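Long-range contact in FrnE protein (Deinococcus radiodurans, PDB 5CO3), which probably acts as a cytoplasmic disulfide oxidoreductase of the DsbA-like thioredoxin family, making or exchanging disulfide bonds: residues 51-56 and 108-113. Sequence-based numbering, arbitrary orientation.
Sequences SFELDP and NTFLAH. With GOL (glycerol), chain B.
The imidazole of His-113 has the backbone N of Phe-52 over one face, while CB of Ser-51 and CG of Glu-53 approach obliquely. At its edge a glycerol, probably from the crystallisation liquor, places O2 2.6 Å from ND1 of His-113 in a nearly straight hydrogen bond (165°). Ser-51 is short enough for CB to lie by the ring while OG bonds glycerol O2 and His-117. Histidine suits its place as a flat ring under the Phe-52 backbone whose NE2 bonds Asp-19. An alanine here would probably leave a gap under that backbone and Asp-19 without this partner. Glu-53, extended beyond CG (chi2 176°), carries its carboxylate across to Phe-110, nearly parallel to the ring (planes 15° apart); its OE2 comes obliquely to 3.3 Å from CD1 of Phe-110, and its charge suits the salt bridge to Arg-177, which also makes a cation-pi contact with that ring. A water donates to Glu-53 OE1 and Asp-55 O and accepts from Thr-109 N. Asn-108 offers acceptor and donor: OD1 takes the Phe-110 N-H (an Asx turn), ND2 bonds Ala-58 O and, weakly, Pro-56 O. The contact joins the loop after 45-51, an outermost strand of the thioredoxin-like sheet, to helix 110-121, consistent with the helical insertion of DsbA relatives; helix 173-186 packs against Ser-51, Phe-52 and Phe-110.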
ATOM      1  N   SER A  51       2.437  -5.631  -3.879  1.00 33.66           N
ATOM      2  CA  SER A  51       1.408  -6.492  -3.311  1.00 33.77           C
ATOM      3  C   SER A  51       1.876  -7.194  -2.051  1.00 33.39           C
ATOM      4  O   SER A  51       3.003  -7.686  -1.974  1.00 36.28           O
ATOM      5  CB  SER A  51       0.959  -7.532  -4.336  1.00 35.02           C
ATOM      6  OG  SER A  51       0.616  -6.923  -5.563  1.00 37.00           O
ATOM      7  N   PHE A  52       0.986  -7.241  -1.069  1.00 30.00           N
ATOM      8  CA  PHE A  52       1.208  -8.000   0.146  1.00 34.08           C
ATOM      9  C   PHE A  52      -0.147  -8.544   0.566  1.00 28.37           C
ATOM     10  O   PHE A  52      -1.146  -7.820   0.520  1.00 29.08           O
ATOM     11  CB  PHE A  52       1.814  -7.129   1.242  1.00 32.49           C
ATOM     12  CG  PHE A  52       2.308  -7.899   2.436  1.00 35.44           C
ATOM     13  CD1 PHE A  52       1.428  -8.311   3.423  1.00 36.40           C
ATOM     14  CD2 PHE A  52       3.658  -8.184   2.586  1.00 34.44           C
ATOM     15  CE1 PHE A  52       1.879  -9.003   4.526  1.00 37.33           C
ATOM     16  CE2 PHE A  52       4.115  -8.874   3.689  1.00 37.06           C
ATOM     17  CZ  PHE A  52       3.219  -9.291   4.658  1.00 43.65           C
ATOM     18  N   GLU A  53      -0.181  -9.822   0.929  1.00 33.85           N
ATOM     19  CA  GLU A  53      -1.397 -10.443   1.433  1.00 33.50           C
ATOM     20  C   GLU A  53      -1.191 -10.880   2.868  1.00 38.02           C
ATOM     21  O   GLU A  53      -0.318 -11.702   3.145  1.00 39.87           O
ATOM     22  CB  GLU A  53      -1.797 -11.644   0.570  1.00 30.70           C
ATOM     23  CG  GLU A  53      -2.627 -11.271  -0.647  1.00 28.80           C
ATOM     24  CD  GLU A  53      -2.934 -12.465  -1.538  1.00 36.71           C
ATOM     25  OE1 GLU A  53      -3.987 -13.121  -1.358  1.00 38.20           O
ATOM     26  OE2 GLU A  53      -2.106 -12.757  -2.427  1.00 36.84           O
ATOM     27  N   LEU A  54      -1.988 -10.321   3.777  1.00 37.90           N
ATOM     28  CA  LEU A  54      -1.966 -10.760   5.166  1.00 38.74           C
ATOM     29  C   LEU A  54      -2.202 -12.256   5.255  1.00 36.98           C
ATOM     30  O   LEU A  54      -1.584 -12.941   6.058  1.00 41.54           O
ATOM     31  CB  LEU A  54      -3.021 -10.032   5.988  1.00 31.50           C
ATOM     32  CG  LEU A  54      -2.887  -8.516   6.066  1.00 37.07           C
ATOM     33  CD1 LEU A  54      -4.035  -7.957   6.885  1.00 33.96           C
ATOM     34  CD2 LEU A  54      -1.534  -8.145   6.658  1.00 41.21           C
ATOM     35  N   ASP A  55      -3.105 -12.757   4.421  1.00 35.90           N
ATOM     36  CA  ASP A  55      -3.455 -14.172   4.430  1.00 40.08           C
ATOM     37  C   ASP A  55      -3.722 -14.666   3.014  1.00 37.65           C
ATOM     38  O   ASP A  55      -4.863 -14.660   2.551  1.00 38.79           O
ATOM     39  CB  ASP A  55      -4.679 -14.409   5.320  1.00 42.29           C
ATOM     40  CG  ASP A  55      -5.042 -15.886   5.458  1.00 49.41           C
ATOM     41  OD1 ASP A  55      -4.248 -16.775   5.060  1.00 48.96           O
ATOM     42  OD2 ASP A  55      -6.139 -16.150   5.990  1.00 53.78           O
ATOM     43  N   PRO A  56      -2.660 -15.093   2.321  1.00 44.63           N
ATOM     44  CA  PRO A  56      -2.740 -15.568   0.937  1.00 43.37           C
ATOM     45  C   PRO A  56      -3.656 -16.787   0.804  1.00 41.33           C
ATOM     46  O   PRO A  56      -4.232 -17.011  -0.252  1.00 43.32           O
ATOM     47  CB  PRO A  56      -1.288 -15.941   0.603  1.00 46.91           C
ATOM     48  CG  PRO A  56      -0.452 -15.274   1.644  1.00 49.42           C
ATOM     49  CD  PRO A  56      -1.299 -15.215   2.871  1.00 46.78           C
ATOM     50  N   ASN A 108     -10.611 -12.560   0.213  1.00 24.68           N
ATOM     51  CA  ASN A 108      -9.253 -12.805  -0.276  1.00 23.58           C
ATOM     52  C   ASN A 108      -8.897 -11.671  -1.235  1.00 24.91           C
ATOM     53  O   ASN A 108      -9.694 -11.360  -2.110  1.00 24.38           O
ATOM     54  CB  ASN A 108      -9.174 -14.176  -0.977  1.00 25.43           C
ATOM     55  CG  ASN A 108      -7.762 -14.519  -1.435  1.00 32.56           C
ATOM     56  OD1 ASN A 108      -7.229 -13.890  -2.348  1.00 31.10           O
ATOM     57  ND2 ASN A 108      -7.155 -15.526  -0.805  1.00 30.84           N
ATOM     58  N   THR A 109      -7.719 -11.055  -1.075  1.00 24.87           N
ATOM     59  CA  THR A 109      -7.368  -9.845  -1.845  1.00 20.96           C
ATOM     60  C   THR A 109      -6.462 -10.075  -3.065  1.00 26.30           C
ATOM     61  O   THR A 109      -5.995  -9.112  -3.677  1.00 25.56           O
ATOM     62  CB  THR A 109      -6.683  -8.783  -0.939  1.00 26.64           C
ATOM     63  OG1 THR A 109      -5.512  -9.337  -0.321  1.00 25.20           O
ATOM     64  CG2 THR A 109      -7.655  -8.316   0.141  1.00 27.11           C
ATOM     65  N   PHE A 110      -6.243 -11.340  -3.437  1.00 28.20           N
ATOM     66  CA  PHE A 110      -5.318 -11.677  -4.526  1.00 27.63           C
ATOM     67  C   PHE A 110      -5.710 -10.994  -5.843  1.00 29.88           C
ATOM     68  O   PHE A 110      -4.869 -10.351  -6.498  1.00 31.15           O
ATOM     69  CB  PHE A 110      -5.260 -13.202  -4.709  1.00 32.79           C
ATOM     70  CG  PHE A 110      -4.192 -13.683  -5.669  1.00 31.63           C
ATOM     71  CD1 PHE A 110      -2.893 -13.206  -5.595  1.00 35.89           C
ATOM     72  CD2 PHE A 110      -4.483 -14.670  -6.609  1.00 40.77           C
ATOM     73  CE1 PHE A 110      -1.913 -13.667  -6.468  1.00 36.82           C
ATOM     74  CE2 PHE A 110      -3.499 -15.138  -7.478  1.00 40.73           C
ATOM     75  CZ  PHE A 110      -2.215 -14.644  -7.404  1.00 39.39           C
ATOM     76  N   LEU A 111      -6.986 -11.103  -6.206  1.00 29.27           N
ATOM     77  CA  LEU A 111      -7.493 -10.541  -7.455  1.00 25.72           C
ATOM     78  C   LEU A 111      -7.444  -9.015  -7.432  1.00 27.55           C
ATOM     79  O   LEU A 111      -7.137  -8.388  -8.446  1.00 27.81           O
ATOM     80  CB  LEU A 111      -8.925 -11.013  -7.725  1.00 27.80           C
ATOM     81  CG  LEU A 111      -9.107 -12.433  -8.252  1.00 33.52           C
ATOM     82  CD1 LEU A 111     -10.574 -12.846  -8.183  1.00 28.40           C
ATOM     83  CD2 LEU A 111      -8.566 -12.535  -9.680  1.00 33.93           C
ATOM     84  N   ALA A 112      -7.753  -8.424  -6.280  1.00 26.11           N
ATOM     85  CA  ALA A 112      -7.656  -6.985  -6.101  1.00 23.00           C
ATOM     86  C   ALA A 112      -6.225  -6.519  -6.327  1.00 26.47           C
ATOM     87  O   ALA A 112      -6.000  -5.512  -6.990  1.00 25.26           O
ATOM     88  CB  ALA A 112      -8.129  -6.608  -4.716  1.00 24.14           C
ATOM     89  N   HIS A 113      -5.252  -7.256  -5.795  1.00 25.60           N
ATOM     90  CA  HIS A 113      -3.853  -6.898  -6.016  1.00 28.66           C
ATOM     91  C   HIS A 113      -3.495  -7.003  -7.491  1.00 27.35           C
ATOM     92  O   HIS A 113      -2.712  -6.201  -8.003  1.00 32.28           O
ATOM     93  CB  HIS A 113      -2.922  -7.768  -5.169  1.00 29.41           C
ATOM     94  CG  HIS A 113      -2.859  -7.340  -3.734  1.00 24.54           C
ATOM     95  ND1 HIS A 113      -2.228  -6.180  -3.332  1.00 25.95           N
ATOM     96  CD2 HIS A 113      -3.346  -7.912  -2.608  1.00 25.98           C
ATOM     97  CE1 HIS A 113      -2.339  -6.056  -2.022  1.00 30.88           C
ATOM     98  NE2 HIS A 113      -3.009  -7.098  -1.558  1.00 26.42           N
TER
HETATM   99  C1  GOL B 301      -0.931  -2.699  -3.858  0.83 38.38           C
HETATM  100  O1  GOL B 301      -0.905  -3.154  -2.521  0.83 41.31           O
HETATM  101  C2  GOL B 301      -0.159  -3.658  -4.761  0.83 41.40           C
HETATM  102  O2  GOL B 301      -0.881  -4.829  -5.132  0.83 29.61           O
HETATM  103  C3  GOL B 301       0.393  -2.895  -5.960  0.83 51.14           C
HETATM  104  O3  GOL B 301       0.814  -3.775  -6.977  0.83 57.70           O
HETATM  105  O   HOH W   1      -5.761 -12.618   0.554  1.00 25.68           O